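Local coordinates for protein folylpolyglutamate synthase/dihydrofolate synthase (Thermotoga maritima, PDB 1O5Z) that probably catalyses the ATP- and magnesium-dependent addition of glutamate to dihydropteroate, giving dihydrofolate, and to tetrahydrofolyl-polyglutamates, lengthening their gamma-linked chain, at residues G350-K355 and P379-M384; V371-V376 and S386-A391; D403-I408 and V424-E429; H324-A329 and E358-K363; K316-D321 and T415-S420. All coordinates share one frame; numbering follows the deposited sequence.

Contact 1: G350-K355 and P379-M384; sequences GILDDK and PRMKDM. With SO4 (sulfate ion), chain E.
Asp-353 and Lys-382 are joined through a water molecule instead of a direct hydrogen bond, and no direct hydrogen bond links the two loops. The water accepts from Asp-353 N at 2.7 Å and from Lys-382 N at 2.8 Å, so one oxygen ties both backbones; it also lies in bonding range of Asp-353 OD1. The carboxylate meets the lysine by its aliphatic part: Asp-353 OD2 is 3.0 Å from Lys-382 CE, whereas NZ remains 4.2 Å from that oxygen, too far for a salt bridge. Nearby, Leu-352 spreads its two methyls over different partners. CD1 lies over one face of the Arg-380 guanidinium, 3.4 Å from NH2, and CD2 packs 3.6 Å from Met-381 CA. Asp-354 OD2 comes near the plane of the same guanidinium, at its edge, in a long salt bridge of 3.7 Å to NH1. The carboxylate and guanidinium planes are 74° apart, which does not suit a two-pronged pairing. Lys-355 NZ shares the Asp-354 carboxylate, making a small charge network. Arg-357 binds the carbonyls of Ile-351, Lys-382 and Asp-383 from the adjoining helix. Met-384 N, at the start of helix 384-394, gives a straight bond (169°) to sulfate O1 at 2.6 Å, an anion held at a helix N-terminus beside loops that follow parallel strands, as in Rossmann-like alpha/beta domains.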
# COMPACT_ATOMS: atom_id res chain seq x y z
N GLY A 350 12.30 13.89 -8.69
CA GLY A 350 11.30 14.82 -9.18
C GLY A 350 10.33 15.03 -8.05
O GLY A 350 9.85 14.07 -7.46
N ILE A 351 10.06 16.27 -7.70
CA ILE A 351 9.14 16.55 -6.64
C ILE A 351 8.18 17.58 -7.16
O ILE A 351 8.61 18.51 -7.82
CB ILE A 351 9.86 17.12 -5.38
CG1 ILE A 351 11.12 16.34 -5.04
CG2 ILE A 351 8.91 17.16 -4.16
CD1 ILE A 351 11.94 17.01 -4.03
N LEU A 352 6.90 17.42 -6.82
CA LEU A 352 5.92 18.46 -7.09
C LEU A 352 6.10 19.63 -6.13
O LEU A 352 6.73 19.53 -5.06
CB LEU A 352 4.50 17.88 -7.01
CG LEU A 352 4.25 16.66 -7.90
CD1 LEU A 352 2.92 16.01 -7.61
CD2 LEU A 352 4.33 17.07 -9.34
N ASP A 353 5.54 20.77 -6.52
CA ASP A 353 5.77 22.00 -5.79
C ASP A 353 4.86 22.08 -4.57
O ASP A 353 5.08 22.90 -3.70
CB ASP A 353 5.70 23.25 -6.71
CG ASP A 353 4.31 23.83 -6.84
OD1 ASP A 353 3.37 23.09 -7.18
OD2 ASP A 353 4.07 25.05 -6.65
N ASP A 354 3.86 21.19 -4.50
CA ASP A 354 2.97 21.10 -3.34
C ASP A 354 3.61 20.36 -2.18
O ASP A 354 2.99 20.15 -1.17
CB ASP A 354 1.62 20.45 -3.70
CG ASP A 354 1.74 18.98 -4.07
OD1 ASP A 354 2.85 18.49 -4.39
OD2 ASP A 354 0.75 18.22 -4.08
N LYS A 355 4.86 19.96 -2.34
CA LYS A 355 5.55 19.23 -1.32
C LYS A 355 6.67 20.09 -0.75
O LYS A 355 6.99 21.14 -1.31
CB LYS A 355 6.04 17.91 -1.90
CG LYS A 355 4.96 16.83 -1.73
CD LYS A 355 4.71 16.02 -2.96
CE LYS A 355 3.49 15.15 -2.79
NZ LYS A 355 2.24 15.92 -2.94
N PRO A 379 0.54 16.51 -15.28
CA PRO A 379 0.18 17.89 -15.54
C PRO A 379 0.19 18.73 -14.27
O PRO A 379 0.16 19.96 -14.35
CB PRO A 379 -1.25 17.79 -16.14
CG PRO A 379 -1.47 16.32 -16.47
CD PRO A 379 -0.58 15.58 -15.53
N ARG A 380 0.19 18.06 -13.13
CA ARG A 380 0.36 18.69 -11.83
C ARG A 380 1.76 19.27 -11.60
O ARG A 380 1.92 20.12 -10.74
CB ARG A 380 -0.01 17.71 -10.68
CG ARG A 380 -1.43 17.94 -10.10
CD ARG A 380 -2.17 16.66 -9.58
NE ARG A 380 -1.36 15.71 -8.80
CZ ARG A 380 -0.97 15.92 -7.52
NH1 ARG A 380 -1.30 17.06 -6.89
NH2 ARG A 380 -0.23 14.99 -6.87
N MET A 381 2.76 18.83 -12.36
CA MET A 381 4.14 19.30 -12.16
C MET A 381 4.34 20.76 -12.56
O MET A 381 4.28 21.06 -13.74
CB MET A 381 5.15 18.42 -12.91
CG MET A 381 6.60 18.96 -12.99
SD MET A 381 7.42 18.87 -11.40
CE MET A 381 8.62 20.18 -11.56
N LYS A 382 4.57 21.65 -11.59
CA LYS A 382 4.99 23.05 -11.87
C LYS A 382 6.29 23.40 -11.13
O LYS A 382 6.69 22.73 -10.19
CB LYS A 382 3.86 24.09 -11.62
CG LYS A 382 3.54 24.48 -10.19
CD LYS A 382 2.45 25.58 -10.14
CE LYS A 382 2.46 26.42 -8.84
NZ LYS A 382 1.67 27.71 -8.91
N ASP A 383 6.94 24.45 -11.63
CA ASP A 383 8.18 25.03 -11.07
C ASP A 383 9.39 24.15 -11.08
O ASP A 383 10.17 24.12 -10.11
CB ASP A 383 7.97 25.50 -9.63
CG ASP A 383 7.48 26.86 -9.56
OD1 ASP A 383 6.69 27.14 -8.63
OD2 ASP A 383 7.83 27.72 -10.39
N MET A 384 9.60 23.47 -12.20
CA MET A 384 10.83 22.75 -12.39
C MET A 384 12.00 23.69 -12.09
O MET A 384 13.02 23.31 -11.53
CB MET A 384 10.88 22.29 -13.83
CG MET A 384 12.10 21.52 -14.15
SD MET A 384 12.23 20.06 -13.08
CE MET A 384 13.51 19.19 -13.98
S SO4 E . 7.53 24.71 -15.05
O1 SO4 E . 7.96 23.56 -14.23
O2 SO4 E . 8.57 24.84 -16.07
O3 SO4 E . 7.62 25.91 -14.21
O4 SO4 E . 6.13 24.45 -15.47
O HOH W 1 4.16 21.12 -8.83

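Contact 2: V371-V376 and S386-A391; sequences VIVTRV and SLVDMA. With SO4 (sulfate ion), chain E.
Next to the packing of Val-373 on Leu-387, the flat group is the Arg-375 guanidinium, which has the sulfate at its edge, the sulfur in its plane. Neither face is stacked by segment 386-391, whose atoms stay at least 7.2 Å from the Arg-375 side chain. Sulfate O1 approaches obliquely, 3.3 Å from NH2, and the bonds from NH1 and NH2 to the sulfate oxygens are all weak. The straightest runs from NH1 to O2, with an angle of 174° at the hydrogen. The anion is gripped in addition by Met-384 N and Asn-385 ND2 at the start of the helix. A leucine in place of Arg-375 would probably leave the sulfate without its guanidinium counter-charge, still facing the helix start but held less firmly.

Strand 370-373 and helix 384-394 are the first two elements of a beta-alpha-beta unit completed by strand 399-400. The axes of the short stretches 371-373 and 386-391 run nearly antiparallel, at 162°, and come within 9.6 Å. The distance is filled by Val-373, whose CG1, anti to the backbone N (chi1 -177°), reaches Leu-387 CD2 at 3.5 Å. The two side chains slide past each other in opposite directions. CG1 also meets Val-388 CG2 at 4.0 Å, while the second methyl, CG2, sits 3.7 Å from Ala-391 CB. One valine thus meets three residues, two adjacent and the third three positions after Val-388, on the side of the helix turned to the sheet. Thr-374 points away from the helix, and its OG1 is hydrogen-bonded to Ile-401 O.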
# COMPACT_ATOMS: atom_id res chain seq x y z
N VAL A 371 23.50 13.42 -8.97
CA VAL A 371 22.15 13.88 -8.73
C VAL A 371 21.59 14.44 -10.03
O VAL A 371 22.19 15.29 -10.70
CB VAL A 371 22.06 14.90 -7.57
CG1 VAL A 371 20.61 15.38 -7.36
CG2 VAL A 371 22.62 14.31 -6.28
N ILE A 372 20.45 13.88 -10.39
CA ILE A 372 19.71 14.23 -11.57
C ILE A 372 18.30 14.61 -11.12
O ILE A 372 17.61 13.81 -10.55
CB ILE A 372 19.62 13.04 -12.51
CG1 ILE A 372 21.01 12.52 -12.88
CG2 ILE A 372 18.80 13.42 -13.74
CD1 ILE A 372 20.96 11.20 -13.61
N VAL A 373 17.91 15.85 -11.39
CA VAL A 373 16.59 16.33 -11.14
C VAL A 373 15.86 16.11 -12.45
O VAL A 373 16.38 16.38 -13.54
CB VAL A 373 16.59 17.85 -10.81
CG1 VAL A 373 15.18 18.33 -10.49
CG2 VAL A 373 17.55 18.15 -9.64
N THR A 374 14.62 15.65 -12.34
CA THR A 374 13.81 15.33 -13.51
C THR A 374 12.43 15.88 -13.32
O THR A 374 12.09 16.31 -12.22
CB THR A 374 13.81 13.82 -13.71
OG1 THR A 374 13.31 13.54 -15.00
CG2 THR A 374 12.88 13.09 -12.75
N ARG A 375 11.63 15.92 -14.37
CA ARG A 375 10.23 16.38 -14.22
C ARG A 375 9.27 15.26 -13.85
O ARG A 375 9.16 14.32 -14.59
CB ARG A 375 9.70 16.97 -15.51
CG ARG A 375 10.38 18.14 -15.96
CD ARG A 375 9.70 18.73 -17.10
NE ARG A 375 8.43 19.30 -16.70
CZ ARG A 375 8.24 20.58 -16.44
NH1 ARG A 375 9.25 21.44 -16.53
NH2 ARG A 375 7.04 21.00 -16.07
N VAL A 376 8.52 15.40 -12.76
CA VAL A 376 7.39 14.53 -12.51
C VAL A 376 6.42 14.52 -13.70
O VAL A 376 5.98 15.58 -14.18
CB VAL A 376 6.63 14.91 -11.25
CG1 VAL A 376 5.47 13.97 -11.04
CG2 VAL A 376 7.56 14.90 -10.03
N SER A 386 12.51 26.27 -9.96
CA SER A 386 12.93 26.51 -8.58
C SER A 386 13.33 25.21 -7.91
O SER A 386 14.16 25.23 -7.02
CB SER A 386 11.88 27.29 -7.77
OG SER A 386 10.63 26.62 -7.78
N LEU A 387 12.77 24.09 -8.36
CA LEU A 387 13.22 22.77 -7.90
C LEU A 387 14.70 22.57 -8.15
O LEU A 387 15.44 22.14 -7.26
CB LEU A 387 12.46 21.64 -8.61
CG LEU A 387 12.91 20.20 -8.26
CD1 LEU A 387 12.90 19.91 -6.74
CD2 LEU A 387 12.08 19.11 -8.98
N VAL A 388 15.10 22.82 -9.38
CA VAL A 388 16.48 22.70 -9.80
C VAL A 388 17.39 23.65 -9.02
O VAL A 388 18.50 23.29 -8.64
CB VAL A 388 16.61 22.99 -11.35
CG1 VAL A 388 18.05 23.11 -11.78
CG2 VAL A 388 15.96 21.92 -12.15
N ASP A 389 16.94 24.89 -8.85
CA ASP A 389 17.70 25.89 -8.11
C ASP A 389 17.96 25.46 -6.68
O ASP A 389 19.07 25.61 -6.15
CB ASP A 389 16.94 27.21 -8.06
CG ASP A 389 16.99 27.99 -9.37
OD1 ASP A 389 17.71 27.59 -10.30
OD2 ASP A 389 16.33 29.03 -9.53
N MET A 390 16.90 24.97 -6.05
CA MET A 390 16.98 24.41 -4.72
C MET A 390 17.98 23.28 -4.63
O MET A 390 18.80 23.28 -3.75
CB MET A 390 15.64 23.85 -4.31
CG MET A 390 14.88 24.73 -3.35
SD MET A 390 13.42 23.78 -2.84
CE MET A 390 12.28 24.23 -4.17
N ALA A 391 17.88 22.32 -5.54
CA ALA A 391 18.82 21.21 -5.59
C ALA A 391 20.23 21.73 -5.67
O ALA A 391 21.13 21.23 -4.98
CB ALA A 391 18.54 20.37 -6.80
S SO4 E . 7.53 24.71 -15.05
O1 SO4 E . 7.96 23.56 -14.23
O2 SO4 E . 8.57 24.84 -16.07
O3 SO4 E . 7.62 25.91 -14.21
O4 SO4 E . 6.13 24.45 -15.47

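Contact 3: D403-I408 and V424-E429; sequences DPLEAI and VGYVRE
Tyr-426 carries CG anti to its backbone N (chi1 -177°) and Leu-405 has CG anti to its carbonyl carbon (chi1 -52°), which starts each side chain on the course that brings the ring and the leucine methyls together. The two side chains cross at about a right angle. Leu-405 CD2 touches ring atom CE2 of Tyr-426 at 3.7 Å, and CD1 lies 3.9 Å from the phenol OH. Pro-404 adds a second apolar group, its CG 3.9 Å from Tyr-426 CE2. Both approach the ring obliquely. Deeper in, Ile-408 CD1 and Val-427 CG1 meet tip to tip at 4.0 Å. No hydrogen bond crosses this interface. Asp-403 is the N-cap of the first helix: its OD1 accepts from Leu-405 N at 3.0 Å, the donor standing well above the carboxylate plane.

The axes of 404-408 and 424-429 stay 10.4 Å apart and cross at -62°, so the contact is confined to a patch. Trp-440 packs edge-to-face with Tyr-426. Ile-408 also rests on Tyr-318 and Val-424 on Leu-320, which places both helices against strand 316-320, with strand 414-418 linking them in the chain.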
# COMPACT_ATOMS: atom_id res chain seq x y z
N ASP A 403 13.06 14.34 -19.00
CA ASP A 403 12.40 13.07 -19.18
C ASP A 403 12.96 12.07 -18.21
O ASP A 403 14.14 11.72 -18.32
CB ASP A 403 12.63 12.53 -20.59
CG ASP A 403 12.06 11.13 -20.81
OD1 ASP A 403 11.27 10.61 -19.99
OD2 ASP A 403 12.36 10.46 -21.81
N PRO A 404 12.14 11.59 -17.27
CA PRO A 404 12.66 10.70 -16.22
C PRO A 404 13.15 9.35 -16.73
O PRO A 404 13.88 8.69 -16.04
CB PRO A 404 11.46 10.54 -15.26
CG PRO A 404 10.27 10.89 -16.02
CD PRO A 404 10.71 11.91 -17.05
N LEU A 405 12.71 8.92 -17.90
CA LEU A 405 13.13 7.65 -18.48
C LEU A 405 14.51 7.80 -19.11
O LEU A 405 15.31 6.82 -19.12
CB LEU A 405 12.14 7.17 -19.57
CG LEU A 405 10.68 7.12 -19.13
CD1 LEU A 405 9.80 6.70 -20.31
CD2 LEU A 405 10.48 6.28 -17.94
N GLU A 406 14.79 9.00 -19.63
CA GLU A 406 16.12 9.32 -20.11
C GLU A 406 17.01 9.41 -18.92
O GLU A 406 18.13 8.93 -18.98
CB GLU A 406 16.15 10.64 -20.84
CG GLU A 406 17.50 10.98 -21.45
CD GLU A 406 17.46 12.25 -22.30
OE1 GLU A 406 16.36 12.82 -22.56
OE2 GLU A 406 18.55 12.65 -22.75
N ALA A 407 16.54 10.06 -17.86
CA ALA A 407 17.29 10.14 -16.61
C ALA A 407 17.71 8.77 -16.12
O ALA A 407 18.87 8.59 -15.79
CB ALA A 407 16.51 10.85 -15.54
N ILE A 408 16.81 7.81 -16.04
CA ILE A 408 17.23 6.48 -15.56
C ILE A 408 18.06 5.75 -16.57
O ILE A 408 18.95 4.99 -16.20
CB ILE A 408 16.05 5.60 -15.10
CG1 ILE A 408 15.00 5.43 -16.20
CG2 ILE A 408 15.42 6.21 -13.84
CD1 ILE A 408 14.32 4.09 -16.17
N VAL A 424 7.63 7.64 -9.36
CA VAL A 424 7.98 6.24 -9.16
C VAL A 424 7.07 5.26 -9.93
O VAL A 424 7.54 4.31 -10.52
CB VAL A 424 8.05 5.92 -7.68
CG1 VAL A 424 8.27 4.45 -7.49
CG2 VAL A 424 9.20 6.73 -7.03
N GLY A 425 5.77 5.48 -9.93
CA GLY A 425 4.88 4.57 -10.59
C GLY A 425 5.11 4.58 -12.07
O GLY A 425 4.99 3.56 -12.72
N TYR A 426 5.46 5.74 -12.61
CA TYR A 426 5.71 5.91 -14.03
C TYR A 426 6.95 5.19 -14.50
O TYR A 426 6.95 4.47 -15.48
CB TYR A 426 5.85 7.39 -14.30
CG TYR A 426 6.04 7.81 -15.75
CD1 TYR A 426 4.96 7.96 -16.63
CD2 TYR A 426 7.32 8.10 -16.22
CE1 TYR A 426 5.18 8.38 -17.91
CE2 TYR A 426 7.53 8.49 -17.49
CZ TYR A 426 6.47 8.64 -18.33
OH TYR A 426 6.78 9.06 -19.59
N VAL A 427 8.02 5.40 -13.78
CA VAL A 427 9.29 4.72 -14.05
C VAL A 427 9.23 3.20 -13.81
O VAL A 427 9.79 2.43 -14.55
CB VAL A 427 10.38 5.35 -13.17
CG1 VAL A 427 11.66 4.50 -13.17
CG2 VAL A 427 10.64 6.78 -13.65
N ARG A 428 8.57 2.78 -12.75
CA ARG A 428 8.38 1.38 -12.49
C ARG A 428 7.64 0.77 -13.63
O ARG A 428 7.93 -0.35 -14.03
CB ARG A 428 7.57 1.19 -11.23
CG ARG A 428 7.64 -0.21 -10.70
CD ARG A 428 6.62 -0.53 -9.65
NE ARG A 428 6.98 -1.82 -9.08
CZ ARG A 428 6.67 -2.95 -9.64
NH1 ARG A 428 5.92 -2.95 -10.71
NH2 ARG A 428 7.03 -4.10 -9.09
N GLU A 429 6.64 1.47 -14.14
CA GLU A 429 5.87 0.85 -15.19
C GLU A 429 6.77 0.61 -16.41
O GLU A 429 6.71 -0.42 -17.06
CB GLU A 429 4.65 1.65 -15.59
CG GLU A 429 3.70 0.79 -16.43
CD GLU A 429 2.47 1.49 -16.89
OE1 GLU A 429 2.26 2.59 -16.42
OE2 GLU A 429 1.71 0.94 -17.74

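Contact 4: H324-A329 and E358-K363; sequences HNPHGA and EDILRK
Ile-360 packs tightly against the backbone that leads into helix 326-339, while the partly exposed Pro-326, Asp-359 and Lys-363 form the outer margin. At the tight end Ile-360 CD1 lies 3.2 Å from His-324 O, and CG1 is 3.6 Å from Asn-325 C, so the branch is pressed along consecutive backbone groups. The first torsion sets this up: CG1 is anti to the carbonyl carbon (chi1 -67°), which leaves CG2 beside that carbon and 4.1 Å from Ala-329 CB. Here the side chains of Ile-360 and Pro-326 cross at about a right angle. The CA atoms of these two residues are only 4.4 Å apart, close enough for backbone and side chain to pack together.

The more exposed outer part rests on aliphatic stems. Pro-326 CG meets Asp-359 CB at 3.8 Å. Lys-363 folds back through a bend at chi2 (-47°) that places CD, and its CE then comes 3.6 Å from Pro-326 O, while its CG covers Ala-329 CB at 3.8 Å. The charged end of the lysine makes a long, weak ion pair with Glu-330. No hydrogen bond joins the segments, so the interface depends on shape and apolar contact. The side chain of His-324 starts away from helix 357-361, with ND1 bonded to Gly-322 O, and lies about 4 Å from a bound sulfate at the nearest atoms. The turn from strand 316-320 into helix 326-339, packed on helix 357-361 near that sulfate, belongs to the Rossmann-like alpha/beta fold of the Mur ligase C-terminal domain.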
# COMPACT_ATOMS: atom_id res chain seq x y z
N HIS A 324 8.08 11.28 -0.49
CA HIS A 324 7.75 12.64 -0.95
C HIS A 324 7.54 13.59 0.25
O HIS A 324 6.93 14.66 0.10
CB HIS A 324 6.50 12.63 -1.84
CG HIS A 324 5.32 11.99 -1.19
ND1 HIS A 324 4.99 10.66 -1.37
CD2 HIS A 324 4.45 12.47 -0.27
CE1 HIS A 324 3.94 10.37 -0.62
NE2 HIS A 324 3.59 11.44 0.05
N ASN A 325 8.05 13.17 1.41
CA ASN A 325 7.95 13.89 2.68
C ASN A 325 9.35 13.99 3.12
O ASN A 325 10.15 13.11 2.84
CB ASN A 325 7.40 12.99 3.77
CG ASN A 325 5.97 12.84 3.71
OD1 ASN A 325 5.32 13.46 2.90
ND2 ASN A 325 5.45 12.01 4.55
N PRO A 326 9.66 15.00 3.91
CA PRO A 326 10.94 15.00 4.58
C PRO A 326 11.09 13.71 5.41
O PRO A 326 12.12 13.06 5.35
CB PRO A 326 10.89 16.25 5.45
CG PRO A 326 9.75 17.07 4.90
CD PRO A 326 8.84 16.18 4.21
N HIS A 327 10.05 13.36 6.17
CA HIS A 327 10.01 12.12 6.91
C HIS A 327 10.30 10.87 6.05
O HIS A 327 11.17 10.08 6.38
CB HIS A 327 8.67 11.95 7.60
CG HIS A 327 8.62 10.76 8.51
ND1 HIS A 327 8.09 9.54 8.13
CD2 HIS A 327 9.08 10.59 9.78
CE1 HIS A 327 8.20 8.68 9.13
NE2 HIS A 327 8.80 9.29 10.14
N GLY A 328 9.55 10.69 4.97
CA GLY A 328 9.75 9.55 4.08
C GLY A 328 11.13 9.48 3.47
O GLY A 328 11.70 8.40 3.29
N ALA A 329 11.66 10.63 3.09
CA ALA A 329 13.00 10.74 2.55
C ALA A 329 14.08 10.30 3.57
O ALA A 329 14.99 9.56 3.28
CB ALA A 329 13.22 12.15 2.12
N GLU A 358 12.49 21.51 -0.35
CA GLU A 358 13.76 21.84 0.27
C GLU A 358 14.07 20.89 1.42
O GLU A 358 15.17 20.36 1.52
CB GLU A 358 13.69 23.27 0.77
CG GLU A 358 14.88 23.82 1.53
CD GLU A 358 14.48 25.07 2.29
OE1 GLU A 358 14.54 25.08 3.53
OE2 GLU A 358 14.02 26.01 1.63
N ASP A 359 13.09 20.66 2.29
CA ASP A 359 13.31 19.79 3.41
C ASP A 359 13.45 18.34 2.91
O ASP A 359 14.11 17.55 3.55
CB ASP A 359 12.21 19.95 4.49
CG ASP A 359 12.23 21.32 5.20
OD1 ASP A 359 12.73 22.33 4.64
OD2 ASP A 359 11.76 21.51 6.36
N ILE A 360 12.88 18.00 1.77
CA ILE A 360 13.16 16.66 1.18
C ILE A 360 14.58 16.54 0.65
O ILE A 360 15.28 15.57 0.95
CB ILE A 360 12.15 16.30 0.03
CG1 ILE A 360 10.73 16.10 0.56
CG2 ILE A 360 12.61 15.04 -0.74
CD1 ILE A 360 9.67 16.20 -0.54
N LEU A 361 15.00 17.51 -0.16
CA LEU A 361 16.32 17.48 -0.84
C LEU A 361 17.48 17.41 0.16
O LEU A 361 18.50 16.76 -0.06
CB LEU A 361 16.51 18.73 -1.74
CG LEU A 361 15.65 18.80 -2.99
CD1 LEU A 361 15.66 20.18 -3.69
CD2 LEU A 361 16.09 17.74 -3.94
N ARG A 362 17.27 18.08 1.27
CA ARG A 362 18.25 18.15 2.32
C ARG A 362 18.56 16.83 2.96
O ARG A 362 19.63 16.65 3.52
CB ARG A 362 17.72 19.06 3.39
CG ARG A 362 17.60 20.52 2.97
CD ARG A 362 16.85 21.40 3.96
NE ARG A 362 17.75 22.10 4.87
CZ ARG A 362 18.25 23.30 4.63
NH1 ARG A 362 17.97 23.97 3.51
NH2 ARG A 362 19.05 23.87 5.50
N LYS A 363 17.61 15.90 2.91
CA LYS A 363 17.84 14.55 3.47
C LYS A 363 18.93 13.81 2.69
O LYS A 363 19.68 13.00 3.24
CB LYS A 363 16.53 13.73 3.47
CG LYS A 363 15.38 14.36 4.27
CD LYS A 363 15.81 14.85 5.66
CE LYS A 363 14.63 15.46 6.39
NZ LYS A 363 14.94 15.82 7.78

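Contact 5: K316-D321 and T415-S420; sequences KMYILD and TVVTGS. With SO4 (sulfate ion), chain D.
Segments 316-321 and 415-420 pair as parallel strands, the axes of 316-320 and 415-418 4.6 Å apart and twisted by -27°, and four backbone hydrogen bonds join them: Thr-415 N to Met-317 O, Ile-319 N to Thr-415 O, Val-417 N to Ile-319 O and Asp-321 N to Val-417 O. The Ile-319 N to Thr-415 O bond is the shortest of these, at 2.7 Å. Tyr-318, Leu-320, Thr-415 and Val-417 point to one face of the sheet, Ile-319 and Val-416 to the other.

On the first face Tyr-318 and Thr-415 lie side by side, pointing the same way, with ring atom CD2 4.1 Å from Thr-415 CB. Val-417 CG2 sits at the ring edge, near its plane. Leu-320 CD2 reaches Val-417 CB at 4.0 Å, and on the reverse face Ile-319 CB meets Val-416 CG2 at 3.9 Å. Lys-316 NZ donates to Tyr-318 OH at 2.7 Å and is bonded also to Thr-411 OG1. A phenylalanine in place of Tyr-318 would probably leave Lys-316 NZ without this acceptor and freer to turn, though still bonded to Thr-411.

Past the regular pairing, Thr-418, its OG1 anti to the backbone N (chi1 -170°), donates from that hydroxyl to Asp-321 O at 2.8 Å. That oxygen faces Val-417 O, another acceptor, so the hydroxyl supplies the proton the pairing lacks there. Beyond it Ser-420 caps the next helix, and its OG donates to sulfate O1 at 2.9 Å. The amides of Leu-421 and Phe-422 bind the same anion, which suggests that the strand end can receive an anion, although the sulfate is probably from the crystallisation liquor.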
# COMPACT_ATOMS: atom_id res chain seq x y z
N LYS A 316 21.35 -3.55 -13.78
CA LYS A 316 21.39 -2.34 -12.99
C LYS A 316 20.32 -2.39 -11.93
O LYS A 316 19.23 -2.90 -12.19
CB LYS A 316 21.18 -1.09 -13.85
CG LYS A 316 21.68 0.19 -13.11
CD LYS A 316 20.87 1.45 -13.43
CE LYS A 316 20.95 1.76 -14.92
NZ LYS A 316 20.25 2.97 -15.33
N MET A 317 20.64 -1.87 -10.73
CA MET A 317 19.69 -1.79 -9.64
C MET A 317 19.03 -0.47 -9.65
O MET A 317 19.70 0.54 -9.85
CB MET A 317 20.34 -1.88 -8.29
CG MET A 317 21.18 -3.03 -8.12
SD MET A 317 20.89 -3.70 -6.48
CE MET A 317 19.55 -4.82 -6.99
N TYR A 318 17.74 -0.52 -9.35
CA TYR A 318 16.91 0.65 -9.11
C TYR A 318 16.29 0.55 -7.74
O TYR A 318 15.72 -0.46 -7.39
CB TYR A 318 15.80 0.69 -10.13
CG TYR A 318 16.33 0.92 -11.49
CD1 TYR A 318 16.62 -0.14 -12.33
CD2 TYR A 318 16.57 2.20 -11.92
CE1 TYR A 318 17.15 0.08 -13.57
CE2 TYR A 318 17.09 2.44 -13.17
CZ TYR A 318 17.37 1.39 -13.99
OH TYR A 318 17.92 1.66 -15.21
N ILE A 319 16.40 1.62 -6.96
CA ILE A 319 15.72 1.72 -5.69
C ILE A 319 14.53 2.64 -5.94
O ILE A 319 14.70 3.83 -6.11
CB ILE A 319 16.66 2.25 -4.60
CG1 ILE A 319 17.88 1.32 -4.46
CG2 ILE A 319 15.93 2.28 -3.25
CD1 ILE A 319 19.12 1.65 -5.32
N LEU A 320 13.35 2.04 -6.02
CA LEU A 320 12.13 2.77 -6.30
C LEU A 320 11.51 3.04 -4.95
O LEU A 320 11.10 2.13 -4.25
CB LEU A 320 11.18 1.94 -7.18
CG LEU A 320 11.80 1.42 -8.50
CD1 LEU A 320 10.90 0.43 -9.23
CD2 LEU A 320 12.21 2.55 -9.38
N ASP A 321 11.45 4.31 -4.59
CA ASP A 321 10.80 4.68 -3.37
C ASP A 321 10.04 5.95 -3.56
O ASP A 321 10.62 6.98 -3.91
CB ASP A 321 11.82 4.84 -2.26
CG ASP A 321 11.17 4.92 -0.90
OD1 ASP A 321 11.35 3.95 -0.11
OD2 ASP A 321 10.48 5.90 -0.52
N THR A 415 20.59 3.22 -8.83
CA THR A 415 19.88 4.48 -9.00
C THR A 415 18.65 4.51 -8.12
O THR A 415 17.82 3.61 -8.21
CB THR A 415 19.47 4.67 -10.44
OG1 THR A 415 20.64 4.80 -11.24
CG2 THR A 415 18.74 5.99 -10.65
N VAL A 416 18.54 5.56 -7.31
CA VAL A 416 17.41 5.81 -6.45
C VAL A 416 16.47 6.75 -7.21
O VAL A 416 16.85 7.85 -7.55
CB VAL A 416 17.83 6.47 -5.12
CG1 VAL A 416 16.59 6.86 -4.31
CG2 VAL A 416 18.76 5.57 -4.31
N VAL A 417 15.25 6.29 -7.47
CA VAL A 417 14.22 7.08 -8.10
C VAL A 417 13.18 7.45 -7.03
O VAL A 417 12.48 6.60 -6.49
CB VAL A 417 13.57 6.28 -9.28
CG1 VAL A 417 12.50 7.12 -9.95
CG2 VAL A 417 14.62 5.88 -10.29
N THR A 418 13.06 8.73 -6.74
CA THR A 418 12.24 9.16 -5.65
C THR A 418 11.76 10.61 -5.80
O THR A 418 12.10 11.29 -6.74
CB THR A 418 13.07 8.92 -4.33
OG1 THR A 418 12.24 9.11 -3.20
CG2 THR A 418 14.19 9.93 -4.11
N GLY A 419 10.96 11.08 -4.86
CA GLY A 419 10.48 12.46 -4.84
C GLY A 419 8.98 12.56 -4.98
O GLY A 419 8.39 13.52 -4.51
N SER A 420 8.39 11.55 -5.61
CA SER A 420 7.02 11.61 -6.11
C SER A 420 6.56 10.21 -6.43
O SER A 420 7.27 9.48 -7.08
CB SER A 420 6.98 12.44 -7.39
OG SER A 420 5.80 12.22 -8.15
S SO4 D . 3.27 12.78 -5.64
O1 SO4 D . 4.25 13.68 -6.23
O2 SO4 D . 2.11 13.51 -5.18
O3 SO4 D . 2.80 11.85 -6.65
O4 SO4 D . 3.94 12.07 -4.55

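All five contacts lie in the C-terminal Mur ligase domain, their centres 9 to 20 Å apart. Contact 5 pairs two strands of its six-stranded mixed sheet, and contacts 1, 2 and 4 fall entirely in the chain between those strands. Contact 4 closes before contact 2 opens, whereas contact 1 alternates with both. Contact 3 starts just before strand 414-418 and ends on the helix after it, its centre about 9 Å from that of contact 5. Ile-372 and Val-373, neighbours on strand 370-373, pack on helices 404-409 and 384-394, which places these helices on opposite sides of the sheet. Contacts 1 and 2 share one sulfate. Sheet, helices and strand-end loops thus form one compact domain, with sulfates bound at its loop and helix ends.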